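Local coordinates for protein GH127 beta-L-arabinofuranoside (Geobacillus stearothermophilus, PDB 4QK0) that probably hydrolyses beta-L-arabinofuranosidic linkages, releasing L-arabinose from arabinofuranoside substrates, as a family 127 glycoside hydrolase, at residues T294-V299 with I338-W343; R492-T497 with L528-P533. All blocks are in the same frame, centred on the assembly; numbering follows the deposited sequence.

Contact 1 (T294-V299 with I338-W343)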
loop_
_atom_site.group_PDB
_atom_site.type_symbol
_atom_site.label_atom_id
_atom_site.label_comp_id
_atom_site.label_asym_id
_atom_site.label_seq_id
_atom_site.Cartn_x
_atom_site.Cartn_y
_atom_site.Cartn_z
ATOM N N THR A 294 18.827 20.285 -11.554
ATOM C CA THR A 294 19.011 18.886 -11.256
ATOM C C THR A 294 17.755 18.379 -10.526
ATOM O O THR A 294 17.260 17.322 -10.840
ATOM C CB THR A 294 20.249 18.704 -10.375
ATOM O OG1 THR A 294 21.382 19.069 -11.161
ATOM C CG2 THR A 294 20.427 17.270 -9.906
ATOM N N LEU A 295 17.238 19.182 -9.609
ATOM C CA LEU A 295 16.047 18.800 -8.886
ATOM C C LEU A 295 14.822 18.816 -9.773
ATOM O O LEU A 295 13.997 17.926 -9.675
ATOM C CB LEU A 295 15.854 19.671 -7.674
ATOM C CG LEU A 295 16.898 19.366 -6.588
ATOM C CD1 LEU A 295 17.053 20.527 -5.635
ATOM C CD2 LEU A 295 16.514 18.142 -5.791
ATOM N N TRP A 296 14.734 19.789 -10.675
ATOM C CA TRP A 296 13.667 19.843 -11.634
ATOM C C TRP A 296 13.594 18.597 -12.471
ATOM O O TRP A 296 12.515 18.059 -12.723
ATOM C CB TRP A 296 13.856 21.023 -12.590
ATOM C CG TRP A 296 12.891 20.993 -13.699
ATOM C CD1 TRP A 296 13.084 20.537 -14.936
ATOM C CD2 TRP A 296 11.540 21.405 -13.627
ATOM N NE1 TRP A 296 11.939 20.640 -15.663
ATOM C CE2 TRP A 296 10.977 21.182 -14.875
ATOM C CE3 TRP A 296 10.775 21.983 -12.629
ATOM C CZ2 TRP A 296 9.698 21.508 -15.173
ATOM C CZ3 TRP A 296 9.502 22.284 -12.882
ATOM C CH2 TRP A 296 8.944 22.038 -14.163
ATOM N N GLU A 297 14.712 18.208 -13.023
ATOM C CA GLU A 297 14.770 16.997 -13.825
ATOM C C GLU A 297 14.386 15.772 -12.990
ATOM O O GLU A 297 13.679 14.911 -13.473
ATOM C CB GLU A 297 16.181 16.803 -14.399
ATOM C CG GLU A 297 16.521 17.877 -15.457
ATOM C CD GLU A 297 15.723 17.732 -16.764
ATOM O OE1 GLU A 297 15.888 16.677 -17.436
ATOM O OE2 GLU A 297 14.918 18.636 -17.136
ATOM N N ASN A 298 14.849 15.693 -11.740
ATOM C CA ASN A 298 14.522 14.557 -10.942
ATOM C C ASN A 298 12.997 14.501 -10.671
ATOM O O ASN A 298 12.368 13.446 -10.805
ATOM C CB ASN A 298 15.251 14.569 -9.645
ATOM C CG ASN A 298 14.995 13.282 -8.841
ATOM O OD1 ASN A 298 14.420 13.298 -7.750
ATOM N ND2 ASN A 298 15.500 12.165 -9.363
ATOM N N VAL A 299 12.403 15.624 -10.276
ATOM C CA VAL A 299 10.973 15.633 -9.943
ATOM C C VAL A 299 10.153 15.310 -11.192
ATOM O O VAL A 299 9.316 14.424 -11.154
ATOM C CB VAL A 299 10.515 16.981 -9.374
ATOM C CG1 VAL A 299 9.022 17.031 -9.313
ATOM C CG2 VAL A 299 11.082 17.172 -8.014
ATOM N N ILE A 338 -0.332 22.515 -6.726
ATOM C CA ILE A 338 -0.323 23.948 -6.706
ATOM C C ILE A 338 1.108 24.417 -6.520
ATOM O O ILE A 338 1.586 25.330 -7.201
ATOM C CB ILE A 338 -1.218 24.464 -5.573
ATOM C CG1 ILE A 338 -2.683 24.124 -5.846
ATOM C CG2 ILE A 338 -1.023 25.948 -5.358
ATOM C CD1 ILE A 338 -3.580 24.409 -4.648
ATOM N N ALA A 339 1.825 23.823 -5.568
ATOM C CA ALA A 339 3.219 24.246 -5.319
ATOM C C ALA A 339 4.100 24.007 -6.556
ATOM O O ALA A 339 5.017 24.775 -6.836
ATOM C CB ALA A 339 3.798 23.497 -4.156
ATOM N N LEU A 340 3.801 22.963 -7.319
ATOM C CA LEU A 340 4.566 22.732 -8.530
ATOM C C LEU A 340 4.337 23.879 -9.509
ATOM O O LEU A 340 5.243 24.337 -10.182
ATOM C CB LEU A 340 4.196 21.416 -9.134
ATOM C CG LEU A 340 4.787 20.966 -10.460
ATOM C CD1 LEU A 340 6.312 20.945 -10.403
ATOM C CD2 LEU A 340 4.251 19.591 -10.808
ATOM N N VAL A 341 3.116 24.349 -9.591
ATOM C CA VAL A 341 2.844 25.478 -10.460
ATOM C C VAL A 341 3.706 26.702 -10.052
ATOM O O VAL A 341 4.297 27.356 -10.918
ATOM C CB VAL A 341 1.372 25.856 -10.438
ATOM C CG1 VAL A 341 1.134 27.162 -11.222
ATOM C CG2 VAL A 341 0.535 24.727 -11.046
ATOM N N PHE A 342 3.758 27.001 -8.765
ATOM C CA PHE A 342 4.569 28.122 -8.274
ATOM C C PHE A 342 6.033 27.927 -8.695
ATOM O O PHE A 342 6.685 28.877 -9.121
ATOM C CB PHE A 342 4.543 28.298 -6.758
ATOM C CG PHE A 342 3.175 28.535 -6.156
ATOM C CD1 PHE A 342 2.165 29.182 -6.856
ATOM C CD2 PHE A 342 2.911 28.116 -4.859
ATOM C CE1 PHE A 342 0.913 29.403 -6.268
ATOM C CE2 PHE A 342 1.653 28.347 -4.254
ATOM C CZ PHE A 342 0.660 29.002 -4.965
ATOM N N TRP A 343 6.539 26.720 -8.531
ATOM C CA TRP A 343 7.914 26.418 -8.867
ATOM C C TRP A 343 8.169 26.685 -10.336
ATOM O O TRP A 343 9.151 27.352 -10.672
ATOM C CB TRP A 343 8.213 24.986 -8.566
ATOM C CG TRP A 343 9.622 24.611 -8.732
ATOM C CD1 TRP A 343 10.707 25.445 -8.729
ATOM C CD2 TRP A 343 10.148 23.284 -8.842
ATOM N NE1 TRP A 343 11.853 24.715 -8.837
ATOM C CE2 TRP A 343 11.552 23.390 -8.893
ATOM C CE3 TRP A 343 9.567 22.015 -8.862
ATOM C CZ2 TRP A 343 12.402 22.259 -9.015
ATOM C CZ3 TRP A 343 10.404 20.891 -8.981
ATOM C CH2 TRP A 343 11.804 21.018 -9.043
#
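The aromatic part of this contact is a T-shaped pair of indoles. Trp-296 turns the edge of its six-membered ring toward a face of the Trp-343 ring, with centroids 5.0 Å apart and planes at 71°. Its CE3 atom does the pointing, 3.8 Å from Trp-343 CZ3 and offset toward the rim of that ring. With CG anti to the backbone N (chi1 -174°) and CB directed toward the other helix, Trp-343 extends across the gap.

Apolar contacts add to the pair. Val-299 comes tip to tip with the edge of the Trp-343 indole, CG2 being 3.9 Å from CZ3, while Leu-340 brings CD1 to 4.3 Å from Trp-296 CZ3. With the short segment axes 13.0 Å apart, the long, flat indole of Trp-343 spans the gap and reaches the backbone of 294-299: its tip, CH2, lies 3.4 Å from Trp-296 CA, and Leu-295 C sits at the ring edge. An alanine at Trp-343 would remove the whole indole and would probably loosen the packing of Trp-296 and Val-299 between the helices.

No hydrogen bond crosses, so the join is purely one of packing. Leu-270 and Thr-274 also touch Trp-343, placing it between helices 286-302 and 266-283. Two helices running largely antiparallel, joined by buried apolar side chains, suit the (alpha/alpha)6 barrel expected of a catalytic domain in the six-hairpin clan.

Contact 2 (R492-T497 with L528-P533)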
loop_
_atom_site.group_PDB
_atom_site.type_symbol
_atom_site.label_atom_id
_atom_site.label_comp_id
_atom_site.label_asym_id
_atom_site.label_seq_id
_atom_site.Cartn_x
_atom_site.Cartn_y
_atom_site.Cartn_z
ATOM N N ARG A 492 2.539 17.941 -31.839
ATOM C CA ARG A 492 3.409 17.681 -33.010
ATOM C C ARG A 492 2.876 18.658 -34.045
ATOM O O ARG A 492 1.650 18.823 -34.173
ATOM C CB ARG A 492 3.212 16.297 -33.673
ATOM C CG ARG A 492 3.007 15.047 -32.838
ATOM C CD ARG A 492 1.862 14.175 -33.413
ATOM N NE ARG A 492 1.578 12.986 -32.602
ATOM C CZ ARG A 492 2.150 11.777 -32.740
ATOM N NH1 ARG A 492 3.041 11.540 -33.713
ATOM N NH2 ARG A 492 1.810 10.778 -31.906
ATOM N N GLY A 493 3.743 19.230 -34.847
ATOM C CA GLY A 493 3.309 19.957 -36.040
ATOM C C GLY A 493 2.586 21.259 -35.851
ATOM O O GLY A 493 1.570 21.559 -36.538
ATOM N N ALA A 494 3.081 22.075 -34.948
ATOM C CA ALA A 494 2.440 23.380 -34.778
ATOM C C ALA A 494 2.592 24.209 -36.055
ATOM O O ALA A 494 3.628 24.147 -36.713
ATOM C CB ALA A 494 3.063 24.085 -33.623
ATOM N N GLU A 495 1.567 24.972 -36.409
ATOM C CA GLU A 495 1.647 25.872 -37.566
ATOM C C GLU A 495 1.339 27.332 -37.150
ATOM O O GLU A 495 0.518 27.567 -36.248
ATOM C CB GLU A 495 0.654 25.445 -38.643
ATOM C CG GLU A 495 0.839 24.042 -39.232
ATOM C CD GLU A 495 -0.334 23.568 -40.136
ATOM O OE1 GLU A 495 -1.048 24.394 -40.751
ATOM O OE2 GLU A 495 -0.608 22.353 -40.217
ATOM N N VAL A 496 2.036 28.284 -37.769
ATOM C CA VAL A 496 1.858 29.725 -37.481
ATOM C C VAL A 496 1.726 30.573 -38.716
ATOM O O VAL A 496 2.480 30.390 -39.683
ATOM C CB VAL A 496 3.028 30.321 -36.688
ATOM C CG1 VAL A 496 2.790 31.794 -36.408
ATOM C CG2 VAL A 496 3.165 29.609 -35.357
ATOM N N THR A 497 0.759 31.497 -38.697
ATOM C CA THR A 497 0.632 32.482 -39.763
ATOM C C THR A 497 0.569 33.864 -39.158
ATOM O O THR A 497 0.056 34.059 -38.055
ATOM C CB THR A 497 -0.617 32.318 -40.651
ATOM O OG1 THR A 497 -1.777 32.602 -39.885
ATOM C CG2 THR A 497 -0.709 30.934 -41.247
ATOM N N LEU A 528 -2.180 30.662 -34.545
ATOM C CA LEU A 528 -1.482 29.449 -34.131
ATOM C C LEU A 528 -2.412 28.285 -34.265
ATOM O O LEU A 528 -3.571 28.381 -33.890
ATOM C CB LEU A 528 -1.064 29.539 -32.695
ATOM C CG LEU A 528 -0.238 30.737 -32.247
ATOM C CD1 LEU A 528 0.026 30.682 -30.757
ATOM C CD2 LEU A 528 1.074 30.695 -32.963
ATOM N N TYR A 529 -1.898 27.185 -34.808
ATOM C CA TYR A 529 -2.668 25.954 -34.930
ATOM C C TYR A 529 -1.851 24.799 -34.346
ATOM O O TYR A 529 -0.751 24.491 -34.830
ATOM C CB TYR A 529 -3.036 25.660 -36.378
ATOM C CG TYR A 529 -3.610 24.261 -36.547
ATOM C CD1 TYR A 529 -4.743 23.867 -35.824
ATOM C CD2 TYR A 529 -3.008 23.322 -37.411
ATOM C CE1 TYR A 529 -5.259 22.589 -35.968
ATOM C CE2 TYR A 529 -3.521 22.045 -37.555
ATOM C CZ TYR A 529 -4.645 21.687 -36.829
ATOM O OH TYR A 529 -5.151 20.419 -36.943
ATOM N N PHE A 530 -2.371 24.245 -33.245
ATOM C CA PHE A 530 -1.770 23.120 -32.561
ATOM C C PHE A 530 -2.707 21.931 -32.774
ATOM O O PHE A 530 -3.742 21.850 -32.121
ATOM C CB PHE A 530 -1.642 23.400 -31.065
ATOM C CG PHE A 530 -0.814 24.622 -30.732
ATOM C CD1 PHE A 530 0.516 24.738 -31.171
ATOM C CD2 PHE A 530 -1.320 25.618 -29.925
ATOM C CE1 PHE A 530 1.290 25.843 -30.853
ATOM C CE2 PHE A 530 -0.549 26.734 -29.610
ATOM C CZ PHE A 530 0.767 26.843 -30.076
ATOM N N PRO A 531 -2.353 21.013 -33.664
ATOM C CA PRO A 531 -3.172 19.787 -33.756
ATOM C C PRO A 531 -3.352 19.029 -32.416
ATOM O O PRO A 531 -2.384 18.872 -31.662
ATOM C CB PRO A 531 -2.415 18.921 -34.759
ATOM C CG PRO A 531 -1.372 19.788 -35.387
ATOM C CD PRO A 531 -1.104 20.919 -34.439
HETATM N N MSE A 532 -4.595 18.636 -32.112
HETATM C CA MSE A 532 -4.956 17.895 -30.875
HETATM C C MSE A 532 -5.528 16.505 -31.211
HETATM O O MSE A 532 -6.702 16.245 -30.972
HETATM C CB MSE A 532 -6.018 18.671 -30.054
HETATM C CG MSE A 532 -5.440 19.866 -29.370
HETATM SE SE MSE A 532 -6.718 20.499 -28.075
HETATM C CE MSE A 532 -5.659 21.949 -27.337
ATOM N N PRO A 533 -4.707 15.604 -31.763
ATOM C CA PRO A 533 -5.150 14.232 -31.880
ATOM C C PRO A 533 -5.253 13.534 -30.536
ATOM O O PRO A 533 -4.661 13.998 -29.539
ATOM C CB PRO A 533 -4.002 13.564 -32.649
ATOM C CG PRO A 533 -2.791 14.336 -32.271
ATOM C CD PRO A 533 -3.296 15.766 -32.150
HETATM O O HOH W 1 -0.240 17.497 -31.807
#
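The end of strand 524-529 and the start of strand 495-498 pair antiparallel, and the loops flanking them continue alongside. The pairing lies near the edge of a seven-stranded antiparallel sheet, built mostly from the middle-domain region, where strand 495-498 lies between strands 524-529 and 501-503. Before the strand proper begins, a water bridges the two segments: it accepts from Arg-492 N at 2.8 Å and donates to Pro-531 O at 2.6 Å. The Arg-492 side chain turns elsewhere, its NE in a salt bridge with Glu-535, and packs on Pro-615 of the second subunit.

Gly-493 has a positive phi, a conformation that glycine takes easily, and its O lies 3.5 Å from Pro-531 CD. Proline has no N-H to give that carbonyl, so direct backbone bonding is not continued here. Ala-494 sets its methyl at the edge of the Phe-530 ring, CB to CD1 3.6 Å, where a small side chain fits closely against the buried ring.

Glu-495 and Tyr-529 make the hydrogen-bonded pair. Glu-495 N donates to Tyr-529 O at 2.8 Å and 168°, and Tyr-529 N returns the bond to Glu-495 O at the same length and 160°; both donors lie in the carbonyl planes. On this exposed face the two long side chains run side by side, with carboxylate and ring planes 78° apart. Glu-495 OE2 comes to the ring edge, 3.8 Å from Tyr-529 CD2, an approach that would be mildly favoured by the partly positive ring hydrogens.

On the opposite face Val-496 and Leu-528, a non-hydrogen-bonded pair, suit a buried place with their branched apolar side chains. They also run side by side, and Val-496 CG2 presses against Leu-528 CD2 at 3.4 Å, tighter than usual for two methyl groups.

In the fold
The two contacts do not touch: their centres are about 27 Å apart, and contact 1 closes along the chain before contact 2 opens. They share no element of secondary structure. Contact 1 joins helices 286-302 and 334-350 in the core of the catalytic domain, and every touching residue is buried, so its chemistry is apolar and aromatic. Contact 2 joins neighbouring strands of the middle domain, about 27 Å from the centre of the chain, with one face exposed and the other buried. It adds backbone hydrogen bonds and a water to its apolar packing. Its exposed residues include charged ones, Arg-492 and Glu-495, whereas none of the residues that meet in contact 1 is charged.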